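Local coordinates for protein POSSIBLE NITRATE/NITRITE RESPONSE TRANSCRIPTIONAL REGULATORY PROTEIN NARL (DNA-binding response regulator, LuxR family) (Mycobacterium tuberculosis, PDB 3EUL) that probably regulates genes of aerobic nitrate metabolism as the phosphorylation-dependent, DNA-binding half of a two-component system, represented here by its signal receiver domain, at residues G73-G76 against A77-A80; V104-A107 against L108-A112; I125-A128 against V129-A133. All coordinates share one frame; numbering follows the deposited sequence.

Interaction 1. Residues G73-G76 against A77-A80; sequences GMDG and AQVA
D75 and Q78 exchange hydrogen bonds at the start of helix 76-85, each side chain capping a backbone N-H of the other. Three bonds make up the polar part. D75 OD1 accepts from Q78 N at 2.9 Å with an N-H...O angle of 164°; the donor comes in on the syn side of the carboxylate but stands well out of its plane. The same oxygen lies 2.8 Å from A77 N, where the angle of 121° makes the bond weak. In return, D75 N donates to Q78 OE1 at 3.0 Å, in the plane of the amide carbonyl and on a lone pair. The torsions explain the fit: D75 CG sits between its own backbone N and carbonyl carbon (chi1 72°), which turns OD1 toward the N-H groups of A77 and Q78, while the extended Q78 chain runs back across the carboxylate at about a right angle. The carboxylate and amide planes are well inclined to each other.

Backbone bonds carry the helix onward from this cap. V79 N reaches D75 O at 3.1 Å, and A80 N reaches G76 O.

The apolar contact joins M74 and V79. The fully extended M74 chain crosses V79 at about a right angle, with CG 3.8 Å from V79 CG2. L54 and I57 of helix 50-60 continue this patch, touching M74 and V79 respectively. Separately, M74 CE makes a van der Waals contact with the backbone, 3.5 Å from Q78 O.

A negative carboxylate at the N-terminus of a helix would also be expected to interact favourably with the helix dipole. Reciprocal bonding between the N-cap residue and the third residue after it defines a capping box, here ending the loop that follows strand 64-68 in the receiver domain.

Interaction 2. Residues V104-A107 against L108-A112; sequences VYQA and LQQGA
The phenol ring of Y105 and the side-chain amide of Q109 stack one turn apart, their planes only 7° from parallel, just ahead of the Schellman motif with which residues 108-112 close helix 101-109. Q109 covers one face of the ring: OE1 lies 3.6 Å above the plane, displaced toward the rim, and its nearest ring atom is Y105 CZ. The bent Q109 chain lays the amide over the ring, although its exact course near CG is doubtful. Since the overlap is with the rim, this is an offset amide-aromatic stack.

The motif lies inside the beta-alpha-beta unit formed with strands 91-96 and 114-117. G111 takes a positive phi of 106°, turning the chain out of the helix. Two bonds reach back into the last turn: A112 N to A107 O at 3.2 Å, with an N-H...O angle of 166°, and G111 N to L108 O at 3.1 Å. The first of these spans five residues instead of the helical four, as the motif requires. Before the turn the regular pattern still holds, with L108 N bonded to V104 O and Q110 N to Q106 O.

Apolar packing follows the same spacing. V104 and L108 run abreast, CG1 of V104 being 3.8 Å from CD1 of L108. Toward the sheet, F115 touches both V104 and A107, and L94 touches A107 and A112. The backbone of Q109 has an outside partner as well, its O accepting a hydrogen bond from NH1 of R84. Where the turn meets the helix, the methyl groups of A107 and A112 approach to 4.4 Å between their CB atoms.

Interaction 3. Residues I125-A128 against V129-A133; sequences IVKA and VLDCA
Helix 122-134, the last helix of the receiver domain, carries this contact over two successive turns. Its backbone evidence is four consecutive i to i+4 bonds: V129 N to I125 O, L130 N to V126 O, D131 N to K127 O and C132 N to A128 O. The tightest, D131 N to K127 O, measures 2.8 Å, and the straightest, L130 N to V126 O, has an N-H...O angle of 171°.

K127 and D131 form a salt bridge across one turn. K127 NZ donates to D131 OD2 at 2.8 Å, on the syn lone pair of OD2, and D131 OD1 stands farther from the ammonium nitrogen NZ of K127 at 3.5 Å. The lysine chain is extended through chi3 and bends only at its last torsion (chi4 57°), which swings the ammonium in toward the carboxylate. Its methylene part also lies close, with K127 CG 3.3 Å from D131 OD2. D131 OD1 has a further, long and weak ion pair with NZ of K134.

The closer apolar contact lies between V126 and L130, which lie alongside one another with their ends in the same direction. V126 CG1 meets L130 CD1 at 3.7 Å. V129, buried, brings CG2 to 3.3 Å from I125 O and packs on L66 and V18 of the sheet, while V126 and V129 both touch L35 of helix 25-38.

The chemistry divides the helix by side: aliphatic residues seat it on strands 16-21 and 64-68 and on helix 25-38, and an ion pair occupies another flank. With K127 exposed, solvent probably screens this pair, so its main effect is likely to be a local link between consecutive turns rather than a strong buried charge interaction.

In the fold
All three contacts are local, lying in series along the CheY-like receiver domain. Interactions 1 and 2 adjoin, their centres 11 Å apart: the start of helix 76-85 packs on the end of helix 101-109, with A80 CB 3.8 Å from A112 N and A77 CB 4.1 Å from A107 CA. Interaction 3 is separate, its centre about 20 Å from that of interaction 1, on the opposite side of the chain's centre, and about 18 Å from that of interaction 2. Interaction 1 follows strand 64-68, which ends at D68, the phosphorylation site inferred by similarity and unmodified here; interaction 3 packs against L66 of that same central strand.

Interaction 1. Residues G73-G76 against A77-A80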
# COMPACT_ATOMS: atom_id res chain seq x y z
N GLY A 73 -10.22 2.24 -11.22
CA GLY A 73 -11.48 2.57 -10.55
C GLY A 73 -11.35 3.63 -9.49
O GLY A 73 -12.19 4.50 -9.34
N MET A 74 -10.28 3.55 -8.74
CA MET A 74 -10.00 4.53 -7.71
C MET A 74 -8.51 4.41 -7.46
O MET A 74 -8.03 3.34 -7.16
CB MET A 74 -10.85 4.19 -6.50
CG MET A 74 -10.63 4.99 -5.29
SD MET A 74 -11.79 4.45 -4.01
CE MET A 74 -11.29 5.64 -2.80
N ASP A 75 -7.77 5.48 -7.74
CA ASP A 75 -6.33 5.40 -7.70
C ASP A 75 -5.83 5.38 -6.27
O ASP A 75 -6.61 5.57 -5.34
CB ASP A 75 -5.66 6.50 -8.56
CG ASP A 75 -5.75 7.90 -7.98
OD1 ASP A 75 -5.49 8.15 -6.78
OD2 ASP A 75 -5.99 8.81 -8.82
N GLY A 76 -4.54 5.11 -6.12
CA GLY A 76 -3.91 5.01 -4.79
C GLY A 76 -4.08 6.22 -3.89
O GLY A 76 -4.23 6.08 -2.68
N ALA A 77 -4.04 7.43 -4.45
CA ALA A 77 -4.20 8.67 -3.65
C ALA A 77 -5.63 8.91 -3.23
O ALA A 77 -5.85 9.44 -2.14
CB ALA A 77 -3.65 9.90 -4.41
N GLN A 78 -6.59 8.57 -4.11
CA GLN A 78 -8.01 8.60 -3.75
C GLN A 78 -8.31 7.64 -2.60
O GLN A 78 -9.03 7.99 -1.66
CB GLN A 78 -8.91 8.28 -4.95
CG GLN A 78 -8.69 9.20 -6.10
CD GLN A 78 -9.64 8.93 -7.24
OE1 GLN A 78 -9.50 7.94 -7.95
NE2 GLN A 78 -10.62 9.82 -7.42
N VAL A 79 -7.75 6.45 -2.64
CA VAL A 79 -7.91 5.53 -1.52
C VAL A 79 -7.27 6.10 -0.27
O VAL A 79 -7.90 6.05 0.79
CB VAL A 79 -7.32 4.11 -1.79
CG1 VAL A 79 -7.48 3.19 -0.53
CG2 VAL A 79 -7.94 3.46 -3.00
N ALA A 80 -6.04 6.62 -0.37
CA ALA A 80 -5.38 7.26 0.79
C ALA A 80 -6.23 8.38 1.41
O ALA A 80 -6.39 8.48 2.64
CB ALA A 80 -4.00 7.76 0.44

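Interaction 2. Residues V104-A107 against L108-A112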
# COMPACT_ATOMS: atom_id res chain seq x y z
N VAL A 104 3.87 12.78 -6.65
CA VAL A 104 4.25 12.37 -5.28
C VAL A 104 3.73 13.38 -4.26
O VAL A 104 3.11 12.99 -3.24
CB VAL A 104 5.77 12.23 -5.16
CG1 VAL A 104 6.21 11.94 -3.68
CG2 VAL A 104 6.27 11.14 -6.14
N TYR A 105 4.00 14.66 -4.50
CA TYR A 105 3.58 15.71 -3.59
C TYR A 105 2.07 15.70 -3.36
O TYR A 105 1.61 15.87 -2.24
CB TYR A 105 4.02 17.08 -4.13
CG TYR A 105 3.80 18.23 -3.18
CD1 TYR A 105 4.74 18.56 -2.19
CD2 TYR A 105 2.67 19.02 -3.27
CE1 TYR A 105 4.56 19.61 -1.37
CE2 TYR A 105 2.48 20.10 -2.43
CZ TYR A 105 3.41 20.38 -1.47
OH TYR A 105 3.23 21.46 -0.61
N GLN A 106 1.30 15.58 -4.43
CA GLN A 106 -0.17 15.60 -4.32
C GLN A 106 -0.69 14.38 -3.58
O GLN A 106 -1.66 14.48 -2.81
CB GLN A 106 -0.81 15.63 -5.71
CG GLN A 106 -2.28 16.12 -5.74
CD GLN A 106 -3.28 15.22 -4.99
OE1 GLN A 106 -3.37 14.00 -5.21
NE2 GLN A 106 -4.08 15.84 -4.13
N ALA A 107 -0.07 13.23 -3.80
CA ALA A 107 -0.43 12.01 -3.09
C ALA A 107 -0.19 12.12 -1.59
O ALA A 107 -1.09 11.78 -0.80
CB ALA A 107 0.34 10.80 -3.68
N LEU A 108 0.96 12.68 -1.21
CA LEU A 108 1.30 12.91 0.20
C LEU A 108 0.34 13.93 0.82
O LEU A 108 -0.07 13.79 1.97
CB LEU A 108 2.76 13.38 0.33
CG LEU A 108 3.82 12.36 -0.12
CD1 LEU A 108 5.20 13.00 -0.16
CD2 LEU A 108 3.80 11.11 0.80
N GLN A 109 -0.01 14.94 0.06
CA GLN A 109 -1.05 15.88 0.46
C GLN A 109 -2.40 15.20 0.67
O GLN A 109 -3.11 15.61 1.59
CB GLN A 109 -1.21 17.03 -0.54
CG GLN A 109 0.09 17.85 -0.78
CD GLN A 109 0.50 18.76 0.38
OE1 GLN A 109 1.52 18.52 1.03
NE2 GLN A 109 -0.23 19.85 0.58
N GLN A 110 -2.75 14.18 -0.12
CA GLN A 110 -4.03 13.41 0.05
C GLN A 110 -3.94 12.34 1.20
O GLN A 110 -4.89 11.61 1.49
CB GLN A 110 -4.50 12.72 -1.26
CG GLN A 110 -5.01 13.59 -2.47
CD GLN A 110 -6.15 12.92 -3.38
OE1 GLN A 110 -5.99 12.66 -4.60
NE2 GLN A 110 -7.33 12.70 -2.77
N GLY A 111 -2.80 12.26 1.88
CA GLY A 111 -2.68 11.46 3.08
C GLY A 111 -1.91 10.16 2.93
O GLY A 111 -1.95 9.35 3.82
N ALA A 112 -1.22 9.97 1.80
CA ALA A 112 -0.35 8.80 1.63
C ALA A 112 0.78 8.88 2.62
O ALA A 112 1.38 9.95 2.80
CB ALA A 112 0.22 8.70 0.20

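Interaction 3. Residues I125-A128 against V129-A133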
# COMPACT_ATOMS: atom_id res chain seq x y z
N ILE A 125 11.26 -3.18 0.30
CA ILE A 125 9.80 -3.14 0.47
C ILE A 125 9.37 -3.66 1.82
O ILE A 125 8.47 -3.08 2.45
CB ILE A 125 9.10 -3.94 -0.64
CG1 ILE A 125 9.37 -3.27 -1.98
CG2 ILE A 125 7.61 -4.01 -0.40
CD1 ILE A 125 9.59 -4.25 -3.10
N VAL A 126 9.99 -4.75 2.27
CA VAL A 126 9.69 -5.26 3.60
C VAL A 126 10.00 -4.16 4.60
O VAL A 126 9.18 -3.85 5.45
CB VAL A 126 10.50 -6.52 3.93
CG1 VAL A 126 10.44 -6.86 5.44
CG2 VAL A 126 10.01 -7.69 3.08
N LYS A 127 11.20 -3.59 4.52
CA LYS A 127 11.58 -2.55 5.46
C LYS A 127 10.65 -1.32 5.41
O LYS A 127 10.28 -0.78 6.45
CB LYS A 127 13.04 -2.14 5.23
CG LYS A 127 13.45 -0.93 6.05
CD LYS A 127 14.93 -0.62 5.95
CE LYS A 127 15.26 0.71 6.66
NZ LYS A 127 14.80 0.63 8.08
N ALA A 128 10.28 -0.90 4.21
CA ALA A 128 9.31 0.20 4.05
C ALA A 128 7.98 -0.08 4.73
O ALA A 128 7.43 0.77 5.44
CB ALA A 128 9.11 0.52 2.58
N VAL A 129 7.46 -1.29 4.54
CA VAL A 129 6.20 -1.67 5.17
C VAL A 129 6.33 -1.72 6.71
O VAL A 129 5.51 -1.17 7.45
CB VAL A 129 5.73 -3.03 4.61
CG1 VAL A 129 4.66 -3.65 5.47
CG2 VAL A 129 5.25 -2.82 3.17
N LEU A 130 7.39 -2.35 7.19
CA LEU A 130 7.64 -2.44 8.63
C LEU A 130 7.87 -1.08 9.27
O LEU A 130 7.33 -0.81 10.34
CB LEU A 130 8.80 -3.41 8.93
CG LEU A 130 8.54 -4.88 8.54
CD1 LEU A 130 9.74 -5.78 8.90
CD2 LEU A 130 7.26 -5.40 9.19
N ASP A 131 8.64 -0.21 8.62
CA ASP A 131 8.91 1.14 9.14
C ASP A 131 7.63 1.99 9.18
O ASP A 131 7.39 2.77 10.10
CB ASP A 131 9.95 1.86 8.28
CG ASP A 131 11.37 1.36 8.50
OD1 ASP A 131 11.62 0.62 9.48
OD2 ASP A 131 12.25 1.71 7.68
N CYS A 132 6.82 1.84 8.14
CA CYS A 132 5.54 2.52 8.04
C CYS A 132 4.62 2.10 9.17
O CYS A 132 4.03 2.94 9.85
CB CYS A 132 4.94 2.23 6.68
SG CYS A 132 3.41 3.12 6.31
N ALA A 133 4.51 0.81 9.40
CA ALA A 133 3.70 0.29 10.51
C ALA A 133 4.19 0.81 11.88
O ALA A 133 3.38 1.01 12.79
CB ALA A 133 3.74 -1.22 10.51